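Local coordinates for protein o-succinylbenzoate synthase (PDB 2OZT) that converts 2-succinyl-6-hydroxy-2,4-cyclohexadiene-1-carboxylate to 2-succinylbenzoate with loss of water, using a divalent metal ion, on the route to phylloquinone, at residues Q6-Y10 and L318-L322; Y32-E36 and G90-W95; G40-Y44 and S97-L101; G170-R174 and V195-P200; F181-D185 and V214-I218. All coordinates share one frame; numbering follows the deposited sequence.

Interaction 1: Q6-Y10 and L318-L322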
# COMPACT_ATOMS: atom_id res chain seq x y z
N GLN A 6 20.18 -15.70 5.59
CA GLN A 6 20.42 -15.83 4.17
C GLN A 6 19.39 -14.96 3.46
O GLN A 6 18.33 -14.64 4.02
CB GLN A 6 20.21 -17.27 3.71
CG GLN A 6 21.11 -18.35 4.34
CD GLN A 6 20.59 -19.72 3.99
OE1 GLN A 6 19.65 -20.22 4.61
NE2 GLN A 6 21.16 -20.31 2.95
N TRP A 7 19.69 -14.62 2.20
CA TRP A 7 18.75 -13.88 1.35
C TRP A 7 18.76 -14.50 -0.05
O TRP A 7 19.78 -15.09 -0.47
CB TRP A 7 19.13 -12.40 1.34
CG TRP A 7 20.36 -12.09 0.58
CD1 TRP A 7 21.65 -12.02 1.06
CD2 TRP A 7 20.43 -11.69 -0.81
NE1 TRP A 7 22.51 -11.66 0.04
CE2 TRP A 7 21.79 -11.47 -1.11
CE3 TRP A 7 19.47 -11.54 -1.83
CZ2 TRP A 7 22.21 -11.10 -2.40
CZ3 TRP A 7 19.90 -11.19 -3.11
CH2 TRP A 7 21.24 -10.97 -3.38
N ARG A 8 17.61 -14.42 -0.73
CA ARG A 8 17.45 -14.88 -2.11
C ARG A 8 16.63 -13.87 -2.87
O ARG A 8 15.61 -13.42 -2.36
CB ARG A 8 16.72 -16.22 -2.17
CG ARG A 8 17.59 -17.35 -1.57
CD ARG A 8 16.91 -18.73 -1.49
NE ARG A 8 17.83 -19.77 -0.98
CZ ARG A 8 17.53 -21.07 -0.84
NH1 ARG A 8 16.33 -21.54 -1.19
NH2 ARG A 8 18.44 -21.92 -0.36
N ILE A 9 17.06 -13.57 -4.10
CA ILE A 9 16.24 -12.78 -5.02
C ILE A 9 15.08 -13.61 -5.53
O ILE A 9 15.20 -14.84 -5.66
CB ILE A 9 17.08 -12.27 -6.18
CG1 ILE A 9 16.40 -11.03 -6.80
CG2 ILE A 9 17.29 -13.37 -7.25
CD1 ILE A 9 17.26 -10.26 -7.81
N TYR A 10 13.97 -12.93 -5.83
CA TYR A 10 12.85 -13.53 -6.56
C TYR A 10 12.44 -12.63 -7.70
O TYR A 10 12.67 -11.46 -7.62
CB TYR A 10 11.67 -13.81 -5.62
CG TYR A 10 10.82 -12.63 -5.18
CD1 TYR A 10 9.87 -12.06 -6.03
CD2 TYR A 10 10.95 -12.10 -3.90
CE1 TYR A 10 9.06 -11.03 -5.62
CE2 TYR A 10 10.12 -11.04 -3.46
CZ TYR A 10 9.18 -10.51 -4.33
OH TYR A 10 8.36 -9.48 -3.90
N LEU A 318 8.09 -22.06 0.32
CA LEU A 318 8.26 -20.88 -0.51
C LEU A 318 9.76 -20.66 -0.68
O LEU A 318 10.25 -20.47 -1.79
CB LEU A 318 7.59 -19.66 0.16
CG LEU A 318 7.33 -18.40 -0.65
CD1 LEU A 318 6.50 -18.68 -1.92
CD2 LEU A 318 6.55 -17.45 0.21
N TRP A 319 10.49 -20.72 0.44
CA TRP A 319 11.93 -20.52 0.43
C TRP A 319 12.64 -21.57 -0.43
O TRP A 319 13.51 -21.23 -1.23
CB TRP A 319 12.46 -20.54 1.88
CG TRP A 319 13.95 -20.43 1.99
CD1 TRP A 319 14.85 -21.46 2.21
CD2 TRP A 319 14.73 -19.24 1.91
NE1 TRP A 319 16.13 -20.98 2.24
CE2 TRP A 319 16.09 -19.62 2.06
CE3 TRP A 319 14.43 -17.88 1.70
CZ2 TRP A 319 17.14 -18.69 2.03
CZ3 TRP A 319 15.47 -16.97 1.69
CH2 TRP A 319 16.80 -17.38 1.87
N GLU A 320 12.29 -22.84 -0.25
CA GLU A 320 12.99 -23.93 -0.94
C GLU A 320 12.70 -23.96 -2.44
O GLU A 320 13.55 -24.37 -3.24
CB GLU A 320 12.66 -25.27 -0.27
CG GLU A 320 13.41 -25.40 1.05
CD GLU A 320 12.98 -26.58 1.90
OE1 GLU A 320 12.01 -27.28 1.54
OE2 GLU A 320 13.62 -26.79 2.95
N ARG A 321 11.52 -23.47 -2.81
CA ARG A 321 11.09 -23.37 -4.20
C ARG A 321 12.06 -22.51 -5.01
O ARG A 321 12.07 -22.59 -6.24
CB ARG A 321 9.69 -22.76 -4.25
CG ARG A 321 8.82 -23.17 -5.41
CD ARG A 321 7.32 -23.11 -5.00
NE ARG A 321 6.88 -21.77 -4.63
CZ ARG A 321 6.38 -20.87 -5.48
NH1 ARG A 321 6.26 -21.16 -6.77
NH2 ARG A 321 6.01 -19.67 -5.04
N LEU A 322 12.88 -21.71 -4.32
CA LEU A 322 13.87 -20.84 -4.96
C LEU A 322 15.19 -21.56 -5.26
O LEU A 322 15.42 -22.69 -4.80
CB LEU A 322 14.10 -19.55 -4.15
CG LEU A 322 13.06 -18.43 -4.39
CD1 LEU A 322 11.87 -18.53 -3.48
CD2 LEU A 322 13.67 -17.06 -4.20
O HOH W 1 18.57 -22.18 3.12
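Trp319 carries Arg8 on one face of its indole. The guanidinium lies flat there, with centres 3.8 Å apart and planes at 15°. It sits toward the pyrrole ring, where Arg8 CZ comes within 3.4 Å of Trp319 NE1. Further back, Arg8 CD stands 3.6 Å from the centroid of the six-membered ring, as a CH-pi contact. CG of Trp319 is trans to the backbone N (chi1 176°), which carries the ring from the helix across to the strand. Arg34 of the next strand makes a cation-pi contact on the opposite face. At the ring edge, in plane, Trp319 NE1 donates to a water 2.9 Å away, and the water donates to Gln6 OE1. Trp319 O takes a weak, bent bond from Arg8 NH1 (2.8 Å, 122°). Replacing the indole with an alanine here would probably leave the Arg8 guanidinium without its flat support, Arg34 without its cation-pi partner and the Gln6 water without its N-H donor. Strand 3-20 belongs to the antiparallel sheet of the enolase-type N-terminal domain, and helix 312-320, from the far end of the chain, returns to cover it. Glu320 adds its CA at the edge of the Arg8 guanidinium. Leu322 comes last. Its CD2 presses to 3.1 Å from Ile9 O and also touches CB of Tyr10. The same methyl lies 3.8 Å from Arg8 CB.

Interaction 2: Y32-E36 and G90-W95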
# COMPACT_ATOMS: atom_id res chain seq x y z
N TYR A 32 13.79 -12.29 -0.52
CA TYR A 32 13.34 -12.98 0.72
C TYR A 32 14.50 -13.19 1.66
O TYR A 32 15.59 -13.57 1.24
CB TYR A 32 12.72 -14.33 0.42
CG TYR A 32 11.47 -14.26 -0.43
CD1 TYR A 32 10.45 -13.37 -0.11
CD2 TYR A 32 11.30 -15.07 -1.54
CE1 TYR A 32 9.32 -13.28 -0.87
CE2 TYR A 32 10.14 -15.00 -2.32
CZ TYR A 32 9.15 -14.12 -1.95
OH TYR A 32 7.99 -14.03 -2.71
N LEU A 33 14.24 -12.95 2.95
CA LEU A 33 15.22 -13.15 4.02
C LEU A 33 14.78 -14.35 4.84
O LEU A 33 13.61 -14.48 5.15
CB LEU A 33 15.23 -11.98 4.99
CG LEU A 33 15.56 -10.63 4.37
CD1 LEU A 33 15.37 -9.50 5.38
CD2 LEU A 33 16.95 -10.56 3.79
N ARG A 34 15.77 -15.18 5.20
CA ARG A 34 15.53 -16.31 6.14
C ARG A 34 16.53 -16.22 7.28
O ARG A 34 17.72 -16.26 7.02
CB ARG A 34 15.65 -17.62 5.39
CG ARG A 34 15.39 -18.86 6.30
CD ARG A 34 15.63 -20.13 5.52
NE ARG A 34 15.28 -21.39 6.24
CZ ARG A 34 16.08 -22.00 7.11
NH1 ARG A 34 17.26 -21.50 7.47
NH2 ARG A 34 15.65 -23.13 7.69
N LEU A 35 16.02 -16.16 8.52
CA LEU A 35 16.82 -15.94 9.73
C LEU A 35 16.71 -17.22 10.55
O LEU A 35 15.66 -17.82 10.59
CB LEU A 35 16.25 -14.76 10.52
CG LEU A 35 16.81 -13.38 10.17
CD1 LEU A 35 16.61 -13.03 8.68
CD2 LEU A 35 16.21 -12.31 11.08
N GLU A 36 17.81 -17.66 11.15
CA GLU A 36 17.72 -18.87 11.99
C GLU A 36 18.60 -18.69 13.20
O GLU A 36 19.76 -18.30 13.09
CB GLU A 36 18.12 -20.09 11.19
CG GLU A 36 17.96 -21.45 11.98
CD GLU A 36 18.24 -22.68 11.15
OE1 GLU A 36 18.27 -22.62 9.90
OE2 GLU A 36 18.43 -23.78 11.74
N GLY A 90 11.83 -5.18 5.69
CA GLY A 90 12.13 -6.61 5.58
C GLY A 90 12.93 -7.16 6.76
O GLY A 90 12.56 -8.22 7.30
N PHE A 91 13.98 -6.44 7.14
CA PHE A 91 14.79 -6.93 8.26
C PHE A 91 14.02 -6.86 9.56
O PHE A 91 14.11 -7.78 10.36
CB PHE A 91 16.09 -6.19 8.33
CG PHE A 91 17.13 -6.73 7.37
CD1 PHE A 91 17.85 -7.90 7.72
CD2 PHE A 91 17.32 -6.15 6.10
CE1 PHE A 91 18.82 -8.43 6.85
CE2 PHE A 91 18.25 -6.68 5.21
CZ PHE A 91 18.99 -7.81 5.60
N ALA A 92 13.28 -5.79 9.81
CA ALA A 92 12.56 -5.66 11.07
C ALA A 92 11.51 -6.74 11.23
O ALA A 92 11.39 -7.39 12.29
CB ALA A 92 11.94 -4.27 11.20
N THR A 93 10.75 -7.00 10.18
CA THR A 93 9.71 -8.04 10.22
C THR A 93 10.31 -9.46 10.31
O THR A 93 9.77 -10.33 11.00
CB THR A 93 8.67 -7.88 9.07
OG1 THR A 93 9.33 -7.95 7.81
CG2 THR A 93 7.89 -6.52 9.16
N ALA A 94 11.41 -9.69 9.61
CA ALA A 94 12.07 -10.98 9.71
C ALA A 94 12.51 -11.20 11.15
O ALA A 94 12.27 -12.28 11.69
CB ALA A 94 13.28 -11.02 8.76
N TRP A 95 13.17 -10.22 11.73
CA TRP A 95 13.69 -10.38 13.13
C TRP A 95 12.53 -10.69 14.07
O TRP A 95 12.61 -11.60 14.90
CB TRP A 95 14.36 -9.09 13.57
CG TRP A 95 15.06 -9.19 14.91
CD1 TRP A 95 14.59 -8.78 16.12
CD2 TRP A 95 16.38 -9.68 15.14
NE1 TRP A 95 15.53 -9.01 17.10
CE2 TRP A 95 16.63 -9.57 16.53
CE3 TRP A 95 17.37 -10.22 14.31
CZ2 TRP A 95 17.85 -9.98 17.10
CZ3 TRP A 95 18.61 -10.64 14.90
CH2 TRP A 95 18.81 -10.51 16.28
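Leu33 and Leu35 point from the strand toward the helix and meet Gly90, Phe91, Ala94 and Trp95. The contact is apolar, and the axes of strand 32-36 and helix 90-95 pass 8.8 Å apart at 36°. One interaction is of the CH-pi kind. Leu33 CD1 sits almost exactly over the middle of the Phe91 ring, 3.6 Å from the centroid and 6° off the normal. CG of Leu33 stands beside the backbone N (chi1 -60°), and CD1, anti to CA, reaches the ring face from there. The two side chains cross at about a right angle. The other methyl, Leu33 CD2, lies 3.9 Å from Phe91 CZ, at the far end of the ring.

The remaining contacts are plain van der Waals packing. Leu33 CD1 also rests 3.6 Å from Gly90 O, on the helix backbone. Leu35 meets the helix further along, at Ala94 and Trp95. Its CD1 meets Ala94 CB at 3.9 Å, and its CD2 lies 3.7 Å from Trp95 N. That second methyl also touches Trp95 CE3, at 4.0 Å. Ala94 CB touches both methyls of Leu35 and lies more loosely against Leu33 CD1.

Charged groups lie on the other face of the strand. Arg34 NH1 forms a salt bridge with Glu36 OE1 at 2.9 Å, meeting the anti side of the carboxylate. Arg34 NH2 pairs with Glu316 as well, on helix 312-320.

Helix 85-97 thus packs on one face of the N-terminal antiparallel sheet, while helix 312-320 lies on the other. Trp5 and Trp7 of strand 3-20 flank the leucines, and Trp5 meets Phe91 edge-to-face. Met77 of helix 74-77 closes on Phe91 and Trp95.

Interaction 3: G40-Y44 and S97-L101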
# COMPACT_ATOMS: atom_id res chain seq x y z
N GLY A 40 17.47 -23.38 16.05
CA GLY A 40 16.73 -23.88 14.89
C GLY A 40 15.43 -23.14 14.63
O GLY A 40 14.65 -23.53 13.74
N GLN A 41 15.18 -22.10 15.40
CA GLN A 41 13.95 -21.30 15.16
C GLN A 41 14.22 -20.43 13.95
O GLN A 41 15.35 -20.00 13.78
CB GLN A 41 13.60 -20.43 16.33
CG GLN A 41 13.26 -21.26 17.59
CD GLN A 41 12.90 -20.37 18.71
OE1 GLN A 41 11.77 -20.39 19.19
NE2 GLN A 41 13.85 -19.58 19.15
N VAL A 42 13.20 -20.22 13.13
CA VAL A 42 13.41 -19.55 11.83
C VAL A 42 12.45 -18.38 11.72
O VAL A 42 11.34 -18.42 12.25
CB VAL A 42 13.19 -20.51 10.68
CG1 VAL A 42 13.29 -19.79 9.33
CG2 VAL A 42 14.27 -21.57 10.67
N GLY A 43 12.90 -17.31 11.06
CA GLY A 43 11.98 -16.19 10.75
C GLY A 43 12.22 -15.82 9.29
O GLY A 43 13.23 -16.19 8.69
N TYR A 44 11.24 -15.09 8.74
CA TYR A 44 11.31 -14.70 7.30
C TYR A 44 10.85 -13.27 7.10
O TYR A 44 10.00 -12.80 7.83
CB TYR A 44 10.42 -15.60 6.42
CG TYR A 44 10.79 -17.06 6.40
CD1 TYR A 44 11.56 -17.61 5.37
CD2 TYR A 44 10.34 -17.89 7.42
CE1 TYR A 44 11.86 -18.99 5.40
CE2 TYR A 44 10.62 -19.23 7.44
CZ TYR A 44 11.37 -19.76 6.45
OH TYR A 44 11.62 -21.13 6.57
N SER A 97 9.74 -12.04 13.52
CA SER A 97 9.10 -13.33 13.27
C SER A 97 9.82 -14.56 13.84
O SER A 97 9.21 -15.61 13.89
CB SER A 97 8.85 -13.56 11.77
OG SER A 97 10.08 -13.87 11.07
N VAL A 98 11.10 -14.42 14.20
CA VAL A 98 11.90 -15.59 14.61
C VAL A 98 11.25 -16.23 15.83
O VAL A 98 11.14 -15.59 16.89
CB VAL A 98 13.36 -15.23 14.90
CG1 VAL A 98 14.15 -16.45 15.46
CG2 VAL A 98 14.09 -14.74 13.62
N GLY A 99 10.87 -17.49 15.67
CA GLY A 99 10.23 -18.27 16.74
C GLY A 99 8.81 -17.84 17.05
O GLY A 99 8.24 -18.25 18.07
N ARG A 100 8.22 -17.02 16.17
CA ARG A 100 6.83 -16.54 16.36
C ARG A 100 5.87 -16.97 15.24
O ARG A 100 4.68 -16.61 15.26
CB ARG A 100 6.83 -15.01 16.55
CG ARG A 100 7.54 -14.54 17.82
CD ARG A 100 7.28 -13.06 18.10
NE ARG A 100 7.96 -12.57 19.31
CZ ARG A 100 9.17 -11.99 19.34
NH1 ARG A 100 9.88 -11.83 18.23
NH2 ARG A 100 9.68 -11.59 20.50
N LEU A 101 6.37 -17.72 14.27
CA LEU A 101 5.55 -18.20 13.15
C LEU A 101 4.90 -19.55 13.43
O LEU A 101 5.52 -20.41 14.09
CB LEU A 101 6.40 -18.30 11.89
CG LEU A 101 7.07 -17.00 11.43
CD1 LEU A 101 7.95 -17.29 10.20
CD2 LEU A 101 5.97 -16.00 11.06
O HOH W 2 9.15 -18.96 13.68
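Gln41 lies along the turn at Gly99, where the edge strand of the N-terminal antiparallel sheet meets the loop leaving helix 85-97. Its CB touches Val98 CG1 at 4.1 Å and stands a similar distance from Gly99 CA. The extended chain then runs past the glycine. CD comes to 3.9 Å from Gly99 CA, and OE1 ends 3.6 Å from that same carbon. NE2 turns to Asp37, which accepts a hydrogen bond from it. Gly99 has positive phi, and a CB there would clash with Gln41 OE1.

A water joins the two backbones further along. It donates to Val42 O at 2.7 Å and accepts from Leu101 N. Leu101 CD1 meets the edge of the Tyr44 ring in plane, 3.7 Å from CD2. The hydroxyl of that tyrosine binds Glu316 of helix 312-320.

Ser97 makes the direct polar link. Its OG lies between the backbone N and the carbonyl carbon (chi1 74°), where it donates to Ala94 O one turn back. The same OG accepts from Tyr44 N at 2.9 Å, with an N-H...O angle of 139°. It also sits 3.0 Å from Gly43 CA, where a CB would clash with both Ser97 OG and Val98 CG2.

Interaction 4: G170-R174 and V195-P200. With PO4 (phosphate ion), chain C.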
# COMPACT_ATOMS: atom_id res chain seq x y z
N GLY A 170 -2.59 11.02 -9.65
CA GLY A 170 -1.79 12.19 -9.98
C GLY A 170 -2.00 12.67 -11.41
O GLY A 170 -1.15 13.41 -11.94
N SER A 171 -3.10 12.28 -12.06
CA SER A 171 -3.24 12.54 -13.49
C SER A 171 -3.96 13.84 -13.85
O SER A 171 -4.03 14.18 -15.06
CB SER A 171 -3.97 11.36 -14.15
OG SER A 171 -5.30 11.33 -13.74
N TRP A 172 -4.51 14.56 -12.89
CA TRP A 172 -5.22 15.81 -13.23
C TRP A 172 -4.24 16.95 -13.19
O TRP A 172 -3.33 16.99 -12.36
CB TRP A 172 -6.33 16.11 -12.22
CG TRP A 172 -7.47 15.16 -12.26
CD1 TRP A 172 -7.92 14.40 -13.33
CD2 TRP A 172 -8.40 14.94 -11.19
NE1 TRP A 172 -9.04 13.69 -12.95
CE2 TRP A 172 -9.36 14.01 -11.65
CE3 TRP A 172 -8.50 15.43 -9.88
CZ2 TRP A 172 -10.38 13.53 -10.82
CZ3 TRP A 172 -9.53 15.01 -9.09
CH2 TRP A 172 -10.47 14.06 -9.57
N ASP A 173 -4.43 17.94 -14.07
CA ASP A 173 -3.77 19.23 -13.84
C ASP A 173 -4.57 20.06 -12.83
O ASP A 173 -5.64 19.67 -12.39
CB ASP A 173 -3.45 20.00 -15.13
CG ASP A 173 -4.67 20.41 -15.92
OD1 ASP A 173 -5.77 20.65 -15.36
OD2 ASP A 173 -4.49 20.56 -17.16
N ARG A 174 -4.00 21.17 -12.40
CA ARG A 174 -4.56 21.88 -11.29
C ARG A 174 -5.98 22.43 -11.62
O ARG A 174 -6.88 22.36 -10.80
CB ARG A 174 -3.62 23.01 -10.83
CG ARG A 174 -2.30 22.53 -10.18
CD ARG A 174 -1.33 23.70 -9.91
NE ARG A 174 -0.90 24.24 -11.21
CZ ARG A 174 -1.06 25.50 -11.60
NH1 ARG A 174 -1.57 26.40 -10.78
NH2 ARG A 174 -0.68 25.85 -12.83
N VAL A 195 -10.99 11.60 -2.66
CA VAL A 195 -10.29 11.61 -3.93
C VAL A 195 -8.81 11.33 -3.61
O VAL A 195 -8.20 12.03 -2.81
CB VAL A 195 -10.47 12.95 -4.70
CG1 VAL A 195 -9.63 12.92 -5.95
CG2 VAL A 195 -11.95 13.23 -5.02
N GLU A 196 -8.27 10.32 -4.26
CA GLU A 196 -6.90 9.90 -4.01
C GLU A 196 -5.93 10.51 -5.02
O GLU A 196 -6.17 10.41 -6.23
CB GLU A 196 -6.81 8.37 -4.07
CG GLU A 196 -5.47 7.80 -3.64
CD GLU A 196 -5.56 6.29 -3.55
OE1 GLU A 196 -6.66 5.75 -3.73
OE2 GLU A 196 -4.54 5.64 -3.24
N GLN A 197 -4.92 11.23 -4.51
CA GLN A 197 -3.84 11.78 -5.35
C GLN A 197 -4.36 12.58 -6.57
O GLN A 197 -4.10 12.21 -7.71
CB GLN A 197 -2.81 10.70 -5.73
CG GLN A 197 -1.45 11.30 -6.11
CD GLN A 197 -0.64 11.75 -4.93
OE1 GLN A 197 -0.56 11.04 -3.90
NE2 GLN A 197 -0.04 12.94 -5.01
N PRO A 198 -5.09 13.67 -6.31
CA PRO A 198 -5.60 14.38 -7.48
C PRO A 198 -4.50 14.99 -8.33
O PRO A 198 -4.66 15.07 -9.57
CB PRO A 198 -6.51 15.45 -6.88
CG PRO A 198 -6.02 15.66 -5.48
CD PRO A 198 -5.59 14.24 -5.05
N LEU A 199 -3.39 15.36 -7.72
CA LEU A 199 -2.28 16.02 -8.45
C LEU A 199 -1.03 15.20 -8.27
O LEU A 199 -0.93 14.47 -7.28
CB LEU A 199 -2.06 17.45 -7.93
CG LEU A 199 -3.25 18.43 -7.98
CD1 LEU A 199 -2.87 19.72 -7.28
CD2 LEU A 199 -3.61 18.66 -9.43
N PRO A 200 -0.06 15.36 -9.17
CA PRO A 200 1.21 14.63 -9.00
C PRO A 200 1.95 15.16 -7.78
O PRO A 200 1.73 16.27 -7.33
CB PRO A 200 1.99 14.90 -10.29
CG PRO A 200 1.34 16.10 -10.92
CD PRO A 200 -0.08 16.21 -10.39
P PO4 C . -0.55 22.38 -14.40
O1 PO4 C . 0.23 21.35 -15.17
O2 PO4 C . 0.48 23.29 -13.76
O3 PO4 C . -1.50 23.19 -15.28
O4 PO4 C . -1.33 21.77 -13.27
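The backbones are joined by Gly170 N, which donates to Gln197 O at 2.7 Å in the carbonyl plane, and by a weak, long bond from Trp172 N to Pro198 O. Gly170 has positive phi and packs closely on Pro200.

Trp172 carries most of the side-chain contact. Its CB lies 3.3 Å from Pro198 O. The six-membered ring then passes obliquely by Pro198, with CE3 3.6 Å from Pro198 CB. At the far corner, CZ3 meets Val195 CG1 at 3.8 Å. Trp180 of helix 174-187 stacks on the same indole. With a serine in its place, Pro198 and Val195 would probably lose their cover and Trp180 its stacking mate.

Segment 170-174 follows strand 163-167 and segment 195-200 starts on the end of strand 192-196, at the strand ends of the enolase-type barrel that hold the metal site. Glu196 is a magnesium ligand, with Asp167 and Asp221. Gln197 forms a second shell behind them: its OE1 accepts from Asp221 N, and its NE2 donates to Leu199 O at 2.9 Å and also bonds Ser223 OG.

Leu199 CD2 packs 3.4 Å from Trp172 O, and its other methyl, CD1, touches Arg174 CG. Asp173 is the N-cap of helix 174-187. A phosphate, probably from the crystallisation liquor, sits at this helix start. Arg174 N donates to its O4 at 2.9 Å. The bend in the Arg174 chain (chi3 -67°) brings the guanidinium edge round, and NE and NH2 both bond phosphate O2, NH2 at 3.0 Å. Gln203 NE2 binds the same ion.

Interaction 5: F181-D185 and V214-I218; sequences FAWLD and VTTAI
Phe181 points its ring into the bend of segment 214-218 and is met from several sides. Val214 comes over one face. Its CG2 lies 4.1 Å from the ring centroid and 23° off the normal, a CH-pi contact displaced toward the rim. The other methyl, CG1, packs on the stem of the side chain, 3.7 Å from Phe181 CB. Thr216 stands at the ring edge, near its plane, with its CB 4.0 Å from Phe181 CD1. Ile218 reaches the far end obliquely, where its CD1 lies 3.6 Å from Phe181 CZ. CG of the phenylalanine sits beside the backbone N (chi1 -76°), which directs the ring between these three residues. One turn along the helix, Leu184 CB lies against Thr216 OG1.

Helix 174-187 is one of the outer helices of the enolase-type beta/alpha barrel. Segment 214-218 leads from the next helix, 204-213, into strand 218-220. The contact therefore ties helix 174-187 to the loop between helix 204-213 and strand 218-220. Val195 of strand 192-196 and Pro198 just after it also touch the Phe181 ring.

The polar contacts involve the exposed pair Asp185 and Thr215. These side chains cross at about a right angle, and Thr215 OG1 donates to Asp185 OD1 at 2.6 Å. The hydroxyl arrives on the anti side of the carboxylate, 23° out of its plane. A water links helix and loop: it donates to Phe181 O at 2.7 Å and to Thr215 OG1. Thr216 OG1 is its third partner, also at 2.7 Å, and the water lies at the edge of the Phe181 ring, in plane.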
# COMPACT_ATOMS: atom_id res chain seq x y z
N PHE A 181 -13.42 19.11 -7.97
CA PHE A 181 -13.86 19.31 -6.60
C PHE A 181 -15.11 20.16 -6.51
O PHE A 181 -15.92 19.95 -5.63
CB PHE A 181 -12.72 19.83 -5.72
CG PHE A 181 -11.73 18.74 -5.36
CD1 PHE A 181 -12.13 17.70 -4.53
CD2 PHE A 181 -10.44 18.74 -5.86
CE1 PHE A 181 -11.25 16.66 -4.22
CE2 PHE A 181 -9.56 17.72 -5.56
CZ PHE A 181 -9.97 16.67 -4.75
N ALA A 182 -15.26 21.09 -7.45
CA ALA A 182 -16.47 21.95 -7.48
C ALA A 182 -17.67 21.08 -7.88
O ALA A 182 -18.75 21.18 -7.26
CB ALA A 182 -16.29 23.09 -8.43
N TRP A 183 -17.48 20.20 -8.86
CA TRP A 183 -18.53 19.25 -9.25
C TRP A 183 -18.92 18.35 -8.09
O TRP A 183 -20.10 18.09 -7.83
CB TRP A 183 -18.09 18.38 -10.42
CG TRP A 183 -19.20 17.52 -11.00
CD1 TRP A 183 -19.99 17.84 -12.06
CD2 TRP A 183 -19.59 16.21 -10.59
NE1 TRP A 183 -20.85 16.81 -12.34
CE2 TRP A 183 -20.65 15.80 -11.44
CE3 TRP A 183 -19.17 15.34 -9.58
CZ2 TRP A 183 -21.29 14.57 -11.30
CZ3 TRP A 183 -19.81 14.09 -9.45
CH2 TRP A 183 -20.86 13.72 -10.31
N LEU A 184 -17.92 17.86 -7.36
CA LEU A 184 -18.19 16.95 -6.25
C LEU A 184 -18.95 17.65 -5.12
O LEU A 184 -19.78 17.04 -4.44
CB LEU A 184 -16.90 16.30 -5.73
CG LEU A 184 -16.31 15.20 -6.62
CD1 LEU A 184 -14.87 14.91 -6.22
CD2 LEU A 184 -17.11 13.88 -6.55
N ASP A 185 -18.65 18.92 -4.91
CA ASP A 185 -19.42 19.70 -3.94
C ASP A 185 -20.90 19.78 -4.33
O ASP A 185 -21.78 19.64 -3.48
CB ASP A 185 -18.83 21.09 -3.77
CG ASP A 185 -19.50 21.86 -2.68
OD1 ASP A 185 -19.37 21.44 -1.50
OD2 ASP A 185 -20.19 22.85 -3.00
N VAL A 214 -11.32 22.46 -0.08
CA VAL A 214 -12.46 21.78 -0.71
C VAL A 214 -13.24 20.91 0.27
O VAL A 214 -12.69 20.50 1.29
CB VAL A 214 -12.05 20.94 -1.94
CG1 VAL A 214 -11.25 21.80 -2.92
CG2 VAL A 214 -11.16 19.74 -1.51
N THR A 215 -14.48 20.56 -0.09
CA THR A 215 -15.38 19.88 0.81
C THR A 215 -15.27 18.35 0.81
O THR A 215 -15.80 17.69 1.69
CB THR A 215 -16.85 20.30 0.56
OG1 THR A 215 -17.18 20.12 -0.82
CG2 THR A 215 -16.98 21.79 0.89
N THR A 216 -14.56 17.80 -0.18
CA THR A 216 -14.36 16.35 -0.28
C THR A 216 -12.96 16.03 0.22
O THR A 216 -12.02 16.72 -0.13
CB THR A 216 -14.45 15.91 -1.76
OG1 THR A 216 -15.73 16.29 -2.30
CG2 THR A 216 -14.29 14.40 -1.92
N ALA A 217 -12.85 14.96 1.03
CA ALA A 217 -11.55 14.55 1.55
C ALA A 217 -10.58 14.13 0.45
O ALA A 217 -10.98 13.59 -0.57
CB ALA A 217 -11.69 13.41 2.59
N ILE A 218 -9.31 14.33 0.71
CA ILE A 218 -8.27 13.95 -0.24
C ILE A 218 -7.32 12.97 0.46
O ILE A 218 -7.04 13.12 1.66
CB ILE A 218 -7.49 15.19 -0.75
CG1 ILE A 218 -8.48 16.16 -1.40
CG2 ILE A 218 -6.40 14.80 -1.74
CD1 ILE A 218 -7.80 17.42 -1.97
O HOH W 3 -15.58 18.91 -3.12

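In the fold
Interactions 1, 2 and 3 gather on the N-terminal sheet, while 4 and 5 lie on the other side of the chain's centre, in the barrel domain. Interactions 1 and 2 use neighbouring strands but opposite faces. The first is a partly exposed arginine-indole stack; the second is buried and aliphatic-aromatic. Interaction 3 holds the next strand, at the sheet edge, by a serine-to-backbone bond, a bridging water and close packing against glycines, its centre about 9 Å from that of interaction 2. Interactions 4 and 5 share helix 174-187 and touch through Val195 N and Ala217 O. Interaction 4 borders the metal site; interaction 5 lies further out, with an aromatic core and a polar rim.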